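Maltose operon transcriptional repressor (Staphylococcus aureus subsp. aureus Mu50, PDB 3HCW) probably represses transcription of the maltose operon and carries a periplasmic binding protein-like domain, as in LacI-family regulators. Local coordinates at residues A[130-135]-A[191-196]; A[222-227]-A[282-287]. All blocks are in the same frame, centred on the assembly; numbering follows the deposited sequence.

Contact 1: residues A[130-135]-A[191-196]; sequences GVDELI and NIKQAI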
ATOM      1  N   GLY A 130     -19.569 -17.991  17.030  1.00 44.70           N
ATOM      2  CA  GLY A 130     -20.959 -18.394  16.843  1.00 45.28           C
ATOM      3  C   GLY A 130     -21.513 -17.932  15.511  1.00 47.39           C
ATOM      4  O   GLY A 130     -21.906 -16.779  15.372  1.00 53.76           O
ATOM      5  N   VAL A 131     -21.529 -18.828  14.526  1.00 47.88           N
ATOM      6  CA  VAL A 131     -22.111 -18.514  13.219  1.00 53.02           C
ATOM      7  C   VAL A 131     -22.985 -19.640  12.710  1.00 52.35           C
ATOM      8  O   VAL A 131     -22.791 -20.802  13.064  1.00 62.14           O
ATOM      9  CB  VAL A 131     -21.046 -18.214  12.122  1.00 60.03           C
ATOM     10  CG1 VAL A 131     -20.553 -16.803  12.225  1.00 56.77           C
ATOM     11  CG2 VAL A 131     -19.902 -19.201  12.173  1.00 63.77           C
ATOM     12  N   ASP A 132     -23.937 -19.288  11.860  1.00 47.79           N
ATOM     13  CA  ASP A 132     -24.799 -20.274  11.240  1.00 53.90           C
ATOM     14  C   ASP A 132     -24.340 -20.571   9.821  1.00 52.48           C
ATOM     15  O   ASP A 132     -24.269 -21.731   9.425  1.00 54.68           O
ATOM     16  CB  ASP A 132     -26.257 -19.800  11.263  1.00 60.57           C
ATOM     17  CG  ASP A 132     -26.783 -19.602  12.681  1.00 68.60           C
ATOM     18  OD1 ASP A 132     -27.133 -18.455  13.031  1.00 72.83           O
ATOM     19  OD2 ASP A 132     -26.834 -20.590  13.451  1.00 72.48           O
ATOM     20  N   GLU A 133     -24.005 -19.518   9.079  1.00 49.25           N
ATOM     21  CA  GLU A 133     -23.677 -19.626   7.666  1.00 48.87           C
ATOM     22  C   GLU A 133     -22.373 -18.886   7.332  1.00 46.24           C
ATOM     23  O   GLU A 133     -22.095 -17.831   7.888  1.00 49.26           O
ATOM     24  CB  GLU A 133     -24.849 -19.098   6.833  1.00 57.65           C
ATOM     25  CG  GLU A 133     -25.002 -19.729   5.447  1.00 74.71           C
ATOM     26  CD  GLU A 133     -24.593 -18.799   4.307  1.00 91.57           C
ATOM     27  OE1 GLU A 133     -25.098 -17.653   4.252  1.00 97.01           O
ATOM     28  OE2 GLU A 133     -23.783 -19.223   3.453  1.00 91.24           O
ATOM     29  N   LEU A 134     -21.578 -19.459   6.428  1.00 41.51           N
ATOM     30  CA  LEU A 134     -20.286 -18.889   6.032  1.00 39.70           C
ATOM     31  C   LEU A 134     -20.205 -18.602   4.532  1.00 36.81           C
ATOM     32  O   LEU A 134     -20.750 -19.349   3.715  1.00 37.07           O
ATOM     33  CB  LEU A 134     -19.147 -19.828   6.434  1.00 31.35           C
ATOM     34  CG  LEU A 134     -18.978 -20.195   7.912  1.00 41.25           C
ATOM     35  CD1 LEU A 134     -18.182 -21.474   8.083  1.00 35.60           C
ATOM     36  CD2 LEU A 134     -18.327 -19.057   8.670  1.00 43.47           C
ATOM     37  N   ILE A 135     -19.521 -17.512   4.183  1.00 37.79           N
ATOM     38  CA  ILE A 135     -19.281 -17.122   2.789  1.00 34.53           C
ATOM     39  C   ILE A 135     -17.780 -16.901   2.577  1.00 37.20           C
ATOM     40  O   ILE A 135     -17.151 -16.151   3.329  1.00 31.03           O
ATOM     41  CB  ILE A 135     -20.062 -15.827   2.412  1.00 37.15           C
ATOM     42  CG1 ILE A 135     -21.562 -15.989   2.663  1.00 37.95           C
ATOM     43  CG2 ILE A 135     -19.816 -15.444   0.946  1.00 26.86           C
ATOM     44  CD1 ILE A 135     -22.256 -14.716   3.164  1.00 32.41           C
ATOM     45  N   ASN A 191     -31.904 -13.352  12.794  1.00 54.77           N
ATOM     46  CA  ASN A 191     -31.890 -14.762  13.198  1.00 58.31           C
ATOM     47  C   ASN A 191     -30.743 -15.594  12.615  1.00 52.73           C
ATOM     48  O   ASN A 191     -30.448 -16.678  13.123  1.00 48.49           O
ATOM     49  CB  ASN A 191     -33.232 -15.437  12.859  1.00 70.32           C
ATOM     50  CG  ASN A 191     -34.051 -15.784  14.095  1.00 76.86           C
ATOM     51  OD1 ASN A 191     -33.522 -16.275  15.096  1.00 78.52           O
ATOM     52  ND2 ASN A 191     -35.355 -15.546  14.021  1.00 81.56           N
ATOM     53  N   ILE A 192     -30.114 -15.106  11.545  1.00 50.86           N
ATOM     54  CA  ILE A 192     -29.003 -15.835  10.916  1.00 51.54           C
ATOM     55  C   ILE A 192     -27.655 -15.131  11.142  1.00 45.06           C
ATOM     56  O   ILE A 192     -27.442 -13.992  10.711  1.00 45.46           O
ATOM     57  CB  ILE A 192     -29.258 -16.167   9.403  1.00 53.02           C
ATOM     58  CG1 ILE A 192     -30.376 -17.202   9.249  1.00 53.73           C
ATOM     59  CG2 ILE A 192     -28.009 -16.749   8.751  1.00 48.69           C
ATOM     60  CD1 ILE A 192     -31.740 -16.629   8.971  1.00 65.68           C
ATOM     61  N   LYS A 193     -26.759 -15.821  11.838  1.00 41.39           N
ATOM     62  CA  LYS A 193     -25.439 -15.281  12.132  1.00 52.52           C
ATOM     63  C   LYS A 193     -24.468 -15.625  10.992  1.00 48.07           C
ATOM     64  O   LYS A 193     -24.199 -16.803  10.723  1.00 44.36           O
ATOM     65  CB  LYS A 193     -24.948 -15.774  13.504  1.00 50.05           C
ATOM     66  CG  LYS A 193     -26.000 -15.626  14.623  1.00 64.26           C
ATOM     67  CD  LYS A 193     -25.391 -15.479  16.018  1.00 63.57           C
ATOM     68  CE  LYS A 193     -25.049 -16.821  16.657  1.00 66.93           C
ATOM     69  NZ  LYS A 193     -26.258 -17.639  16.961  1.00 84.21           N
ATOM     70  N   GLN A 194     -23.971 -14.598  10.301  1.00 43.57           N
ATOM     71  CA  GLN A 194     -23.088 -14.821   9.146  1.00 43.59           C
ATOM     72  C   GLN A 194     -21.684 -14.239   9.264  1.00 38.37           C
ATOM     73  O   GLN A 194     -21.442 -13.301  10.017  1.00 39.05           O
ATOM     74  CB  GLN A 194     -23.747 -14.338   7.857  1.00 45.04           C
ATOM     75  CG  GLN A 194     -24.653 -15.369   7.222  1.00 57.29           C
ATOM     76  CD  GLN A 194     -25.822 -14.750   6.496  1.00 60.35           C
ATOM     77  OE1 GLN A 194     -26.477 -13.841   7.009  1.00 53.72           O
ATOM     78  NE2 GLN A 194     -26.104 -15.253   5.298  1.00 69.11           N
ATOM     79  N   ALA A 195     -20.768 -14.832   8.508  1.00 33.80           N
ATOM     80  CA  ALA A 195     -19.400 -14.355   8.385  1.00 32.32           C
ATOM     81  C   ALA A 195     -18.977 -14.367   6.922  1.00 33.47           C
ATOM     82  O   ALA A 195     -19.287 -15.314   6.174  1.00 29.29           O
ATOM     83  CB  ALA A 195     -18.441 -15.206   9.226  1.00 22.88           C
ATOM     84  N   ILE A 196     -18.287 -13.304   6.521  1.00 29.60           N
ATOM     85  CA  ILE A 196     -17.711 -13.214   5.185  1.00 34.55           C
ATOM     86  C   ILE A 196     -16.197 -13.279   5.289  1.00 34.34           C
ATOM     87  O   ILE A 196     -15.575 -12.462   5.988  1.00 36.89           O
ATOM     88  CB  ILE A 196     -18.128 -11.913   4.455  1.00 36.06           C
ATOM     89  CG1 ILE A 196     -19.635 -11.898   4.204  1.00 28.63           C
ATOM     90  CG2 ILE A 196     -17.343 -11.758   3.139  1.00 30.80           C
ATOM     91  CD1 ILE A 196     -20.202 -10.518   3.895  1.00 35.77           C
TER
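Two neighbouring parallel strands of the periplasmic binding protein-like domain begin together here, with strand 163-169 outside 133-139 and strand 222-227 beyond 194-198: segment axes 5.0 Å apart and inclined by only 13° pair Glu133 with Gln194, Leu134 with Ala195 and Ile135 with Ile196. Ile135 N reaches Ala195 O nearly along the carbonyl axis at 3.0 Å, whereas the bond from Ala195 N to Glu133 O is weak. Ahead of the strands, Lys193 O is gripped twice, by Asp132 N at 2.7 Å on a lone pair and, at longer range, by Glu133 N, both in the carbonyl plane. Asp132 answers with its side chain: CG lies beside its own backbone N (chi1 -61°), and OD1 takes Lys193 N at 2.9 Å through its anti lone pair, so a carboxylate serves as its acceptor.

Followed outward, Gln194 CB stands near Glu133 O, CG passes Glu133 O at 3.6 Å and also lies against Glu133 CB, and a bend at chi2 turns the amide toward Glu133. There NE2 donates to Glu133 OE1 over 2.8 Å, with the acceptor almost in the amide plane although amide and carboxylate planes are 62° apart. On the face bearing Leu134, Ala195 CB meets Leu134 CD2 at 3.9 Å and Val131 CG1; on the other, Ile135 CD1 lies alongside Ile196 CG1, and Ile135 also packs on Leu183 of helix 173-187. Polar groups thus fasten the N-terminal start of the pair, probably with Lys193 NZ, 4.1 Å from Asp132 OD1, adding a loose electrostatic pull, and buried aliphatic side chains continue along the strands.

Contact 2: residues A[222-227]-A[282-287]; sequences VMTATF and RKSTQR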
ATOM      1  N   VAL A 222     -23.033  -8.825   9.967  1.00 33.34           N
ATOM      2  CA  VAL A 222     -22.120  -9.899   9.575  0.60 29.42           C
ATOM      3  C   VAL A 222     -20.731  -9.672  10.144  1.00 23.26           C
ATOM      4  O   VAL A 222     -20.295  -8.540  10.325  1.00 26.18           O
ATOM      5  CB  VAL A 222     -21.983 -10.078   8.021  0.60 24.74           C
ATOM      6  CG1 VAL A 222     -23.246 -10.622   7.421  0.60 33.83           C
ATOM      7  CG2 VAL A 222     -21.541  -8.781   7.331  0.60 11.26           C
ATOM      8  N   MET A 223     -20.040 -10.768  10.433  1.00 23.76           N
ATOM      9  CA  MET A 223     -18.648 -10.723  10.855  1.00 29.59           C
ATOM     10  C   MET A 223     -17.755 -10.869   9.611  1.00 35.50           C
ATOM     11  O   MET A 223     -18.120 -11.531   8.626  1.00 28.06           O
ATOM     12  CB  MET A 223     -18.344 -11.837  11.874  1.00 30.35           C
ATOM     13  CG  MET A 223     -18.980 -11.674  13.300  1.00 30.05           C
ATOM     14  SD  MET A 223     -18.497 -12.987  14.491  1.00 28.13           S
ATOM     15  CE  MET A 223     -18.313 -14.396  13.430  1.00 40.13           C
ATOM     16  N   THR A 224     -16.593 -10.232   9.633  1.00 28.00           N
ATOM     17  CA  THR A 224     -15.703 -10.283   8.471  1.00 29.26           C
ATOM     18  C   THR A 224     -14.284 -10.573   8.894  1.00 27.24           C
ATOM     19  O   THR A 224     -13.884 -10.256  10.023  1.00 32.82           O
ATOM     20  CB  THR A 224     -15.751  -8.988   7.589  1.00 27.51           C
ATOM     21  OG1 THR A 224     -15.331  -7.856   8.351  1.00 38.96           O
ATOM     22  CG2 THR A 224     -17.162  -8.728   7.049  1.00 20.46           C
ATOM     23  N   ALA A 225     -13.546 -11.205   7.986  1.00 19.71           N
ATOM     24  CA  ALA A 225     -12.152 -11.547   8.181  1.00 21.31           C
ATOM     25  C   ALA A 225     -11.488 -11.812   6.826  1.00 22.60           C
ATOM     26  O   ALA A 225     -12.174 -12.052   5.829  1.00 26.05           O
ATOM     27  CB  ALA A 225     -12.030 -12.770   9.091  1.00 28.30           C
ATOM     28  N   THR A 226     -10.158 -11.773   6.799  1.00 23.99           N
ATOM     29  CA  THR A 226      -9.400 -11.970   5.568  1.00 32.31           C
ATOM     30  C   THR A 226      -7.976 -12.478   5.813  1.00 36.49           C
ATOM     31  O   THR A 226      -7.643 -12.866   6.929  1.00 34.26           O
ATOM     32  CB  THR A 226      -9.371 -10.675   4.714  1.00 30.27           C
ATOM     33  OG1 THR A 226      -8.726 -10.935   3.457  1.00 28.43           O
ATOM     34  CG2 THR A 226      -8.677  -9.542   5.450  1.00 28.93           C
ATOM     35  N   PHE A 227      -7.152 -12.478   4.761  1.00 31.50           N
ATOM     36  CA  PHE A 227      -5.755 -12.896   4.839  1.00 35.25           C
ATOM     37  C   PHE A 227      -4.815 -11.754   4.489  1.00 33.50           C
ATOM     38  O   PHE A 227      -5.214 -10.814   3.802  1.00 37.78           O
ATOM     39  CB  PHE A 227      -5.477 -14.071   3.898  1.00 27.23           C
ATOM     40  CG  PHE A 227      -6.283 -15.295   4.198  1.00 27.08           C
ATOM     41  CD1 PHE A 227      -5.727 -16.353   4.918  1.00 24.46           C
ATOM     42  CD2 PHE A 227      -7.595 -15.405   3.738  1.00 25.66           C
ATOM     43  CE1 PHE A 227      -6.484 -17.490   5.173  1.00 24.11           C
ATOM     44  CE2 PHE A 227      -8.344 -16.530   3.978  1.00 20.86           C
ATOM     45  CZ  PHE A 227      -7.797 -17.566   4.691  1.00 24.79           C
ATOM     46  N   ARG A 282      -9.447  -8.912  15.677  1.00 36.66           N
ATOM     47  CA  ARG A 282      -9.813  -7.499  15.775  1.00 33.53           C
ATOM     48  C   ARG A 282     -11.336  -7.358  15.896  1.00 33.22           C
ATOM     49  O   ARG A 282     -12.034  -8.351  16.095  1.00 34.44           O
ATOM     50  CB  ARG A 282      -9.246  -6.705  14.584  1.00 35.39           C
ATOM     51  CG  ARG A 282      -7.712  -6.696  14.498  1.00 20.08           C
ATOM     52  CD  ARG A 282      -7.167  -5.458  13.783  1.00 20.26           C
ATOM     53  NE  ARG A 282      -5.698  -5.492  13.725  1.00 31.28           N
ATOM     54  CZ  ARG A 282      -5.000  -6.126  12.779  1.00 42.83           C
ATOM     55  NH1 ARG A 282      -5.627  -6.765  11.790  1.00 27.89           N
ATOM     56  NH2 ARG A 282      -3.676  -6.129  12.821  1.00 32.33           N
ATOM     57  N   LYS A 283     -11.845  -6.135  15.757  1.00 35.50           N
ATOM     58  CA  LYS A 283     -13.265  -5.829  15.983  1.00 34.72           C
ATOM     59  C   LYS A 283     -14.242  -6.594  15.058  1.00 38.52           C
ATOM     60  O   LYS A 283     -15.340  -6.963  15.482  1.00 34.31           O
ATOM     61  CB  LYS A 283     -13.478  -4.300  15.915  1.00 37.03           C
ATOM     62  CG  LYS A 283     -14.927  -3.800  15.730  1.00 52.07           C
ATOM     63  CD  LYS A 283     -15.805  -3.979  16.980  1.00 61.89           C
ATOM     64  CE  LYS A 283     -15.654  -2.829  17.961  1.00 68.18           C
ATOM     65  NZ  LYS A 283     -16.444  -3.060  19.202  1.00 75.13           N
ATOM     66  N   SER A 284     -13.817  -6.892  13.829  1.00 34.66           N
ATOM     67  CA  SER A 284     -14.724  -7.450  12.825  1.00 33.83           C
ATOM     68  C   SER A 284     -15.197  -8.880  13.095  1.00 32.82           C
ATOM     69  O   SER A 284     -16.119  -9.347  12.448  1.00 33.88           O
ATOM     70  CB  SER A 284     -14.113  -7.350  11.435  1.00 31.14           C
ATOM     71  OG  SER A 284     -13.035  -8.249  11.295  1.00 30.03           O
ATOM     72  N   THR A 285     -14.563  -9.575  14.036  1.00 33.25           N
ATOM     73  CA  THR A 285     -15.108 -10.841  14.538  1.00 36.31           C
ATOM     74  C   THR A 285     -15.414 -10.809  16.038  1.00 39.75           C
ATOM     75  O   THR A 285     -15.549 -11.852  16.662  1.00 44.97           O
ATOM     76  CB  THR A 285     -14.181 -12.047  14.259  1.00 36.86           C
ATOM     77  OG1 THR A 285     -12.888 -11.811  14.836  1.00 39.28           O
ATOM     78  CG2 THR A 285     -14.055 -12.320  12.758  1.00 29.89           C
ATOM     79  N   GLN A 286     -15.527  -9.623  16.623  1.00 42.70           N
ATOM     80  CA  GLN A 286     -15.743  -9.532  18.070  1.00 49.91           C
ATOM     81  C   GLN A 286     -17.103  -8.945  18.415  1.00 50.49           C
ATOM     82  O   GLN A 286     -17.461  -7.875  17.926  1.00 56.52           O
ATOM     83  CB  GLN A 286     -14.617  -8.740  18.747  1.00 43.17           C
ATOM     84  CG  GLN A 286     -13.360  -9.576  18.977  1.00 53.27           C
ATOM     85  CD  GLN A 286     -12.225  -8.798  19.627  1.00 59.79           C
ATOM     86  OE1 GLN A 286     -12.027  -7.606  19.360  1.00 61.66           O
ATOM     87  NE2 GLN A 286     -11.466  -9.477  20.485  1.00 65.83           N
ATOM     88  N   ARG A 287     -17.857  -9.652  19.252  1.00 51.22           N
ATOM     89  CA  ARG A 287     -19.169  -9.177  19.690  1.00 57.08           C
ATOM     90  C   ARG A 287     -19.018  -7.993  20.634  1.00 58.00           C
ATOM     91  O   ARG A 287     -18.133  -7.978  21.492  1.00 58.53           O
ATOM     92  CB  ARG A 287     -19.974 -10.302  20.339  1.00 58.27           C
ATOM     93  CG  ARG A 287     -20.596 -11.241  19.327  1.00 60.79           C
ATOM     94  CD  ARG A 287     -21.155 -12.490  19.985  1.00 71.09           C
ATOM     95  NE  ARG A 287     -21.265 -13.599  19.039  1.00 69.94           N
ATOM     96  CZ  ARG A 287     -22.267 -13.772  18.178  1.00 76.54           C
ATOM     97  NH1 ARG A 287     -23.276 -12.910  18.124  1.00 74.26           N
ATOM     98  NH2 ARG A 287     -22.258 -14.818  17.362  1.00 78.47           N
TER
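A Rossmann-like parallel sheet of the periplasmic binding protein fold supplies strand 222-227, and the chain's C-terminal passage, with a short 3-10 turn at 283-284, docks against the first half of that strand. Two hydrogen bonds define the docking. Thr224 N donates to Ser284 O at 3.0 Å, and Ser284 OG donates to Thr224 O at 2.5 Å, so both backbone polar groups of Thr224 are held by one serine. Neither bond uses a lone pair in plane: the donors stand about 40° out of the respective carbonyl planes, consistent with an oblique approach; the second bond comes from a side chain and Ser284 lies in a 3-10 turn, so this is not strand pairing.

Ser284 OG sits between its own backbone N and carbonyl carbon (chi1 71°), which directs it at Thr224 O while Ser284 CB rests 3.4 Å from Thr224 OG1. That hydroxyl is bonded to Gln240, and Ser284 OG is also bonded to Thr241 N, so this buried polar patch is satisfied from several directions. Thr285 divides its two branches: CG2 reaches Thr224 O at 3.4 Å and lies 4.2 Å from Ala225 CB, whereas OG1 bonds to Thr241 and His125. Met223 runs past the turn, its CB 3.4 Å from Ser284 O and its SD 3.8 Å from Thr285 O; the chain is extended at chi2 and bends at chi3 (-33°).

Around this junction, helix 115-129 packs on Met223, Ala225 and Thr285, while helix 201-213 meets Thr224 and Thr226. Strand 194-198 bonds to the backbone of 222-227 along one edge, and strand 241-244 flanks its later part beyond the turn.

In the fold
From the N terminus, the chain leaves helix 115-129 at Gly130, enters strand 133-139, and continues through helix 144-159, strand 163-169 and helix 173-187 to strand 194-198, where contact 1 closes the excursion. Helix 201-213 then leads to strand 222-227; strand 241-244, helix 247-263 and strand 272-280 follow before 282-287 closes contact 2. The two closures run in series, neither nested nor crossed, with centres about 11 Å apart. They meet in one sheet, strands 194-198 and 222-227 being neighbours: Gln194 O to Met223 N, at 2.9 Å, is probably a hydrogen bond. Contact 1 joins strands 133-139 and 194-198; contact 2 adds the C-terminal segment to neighbouring strand 222-227.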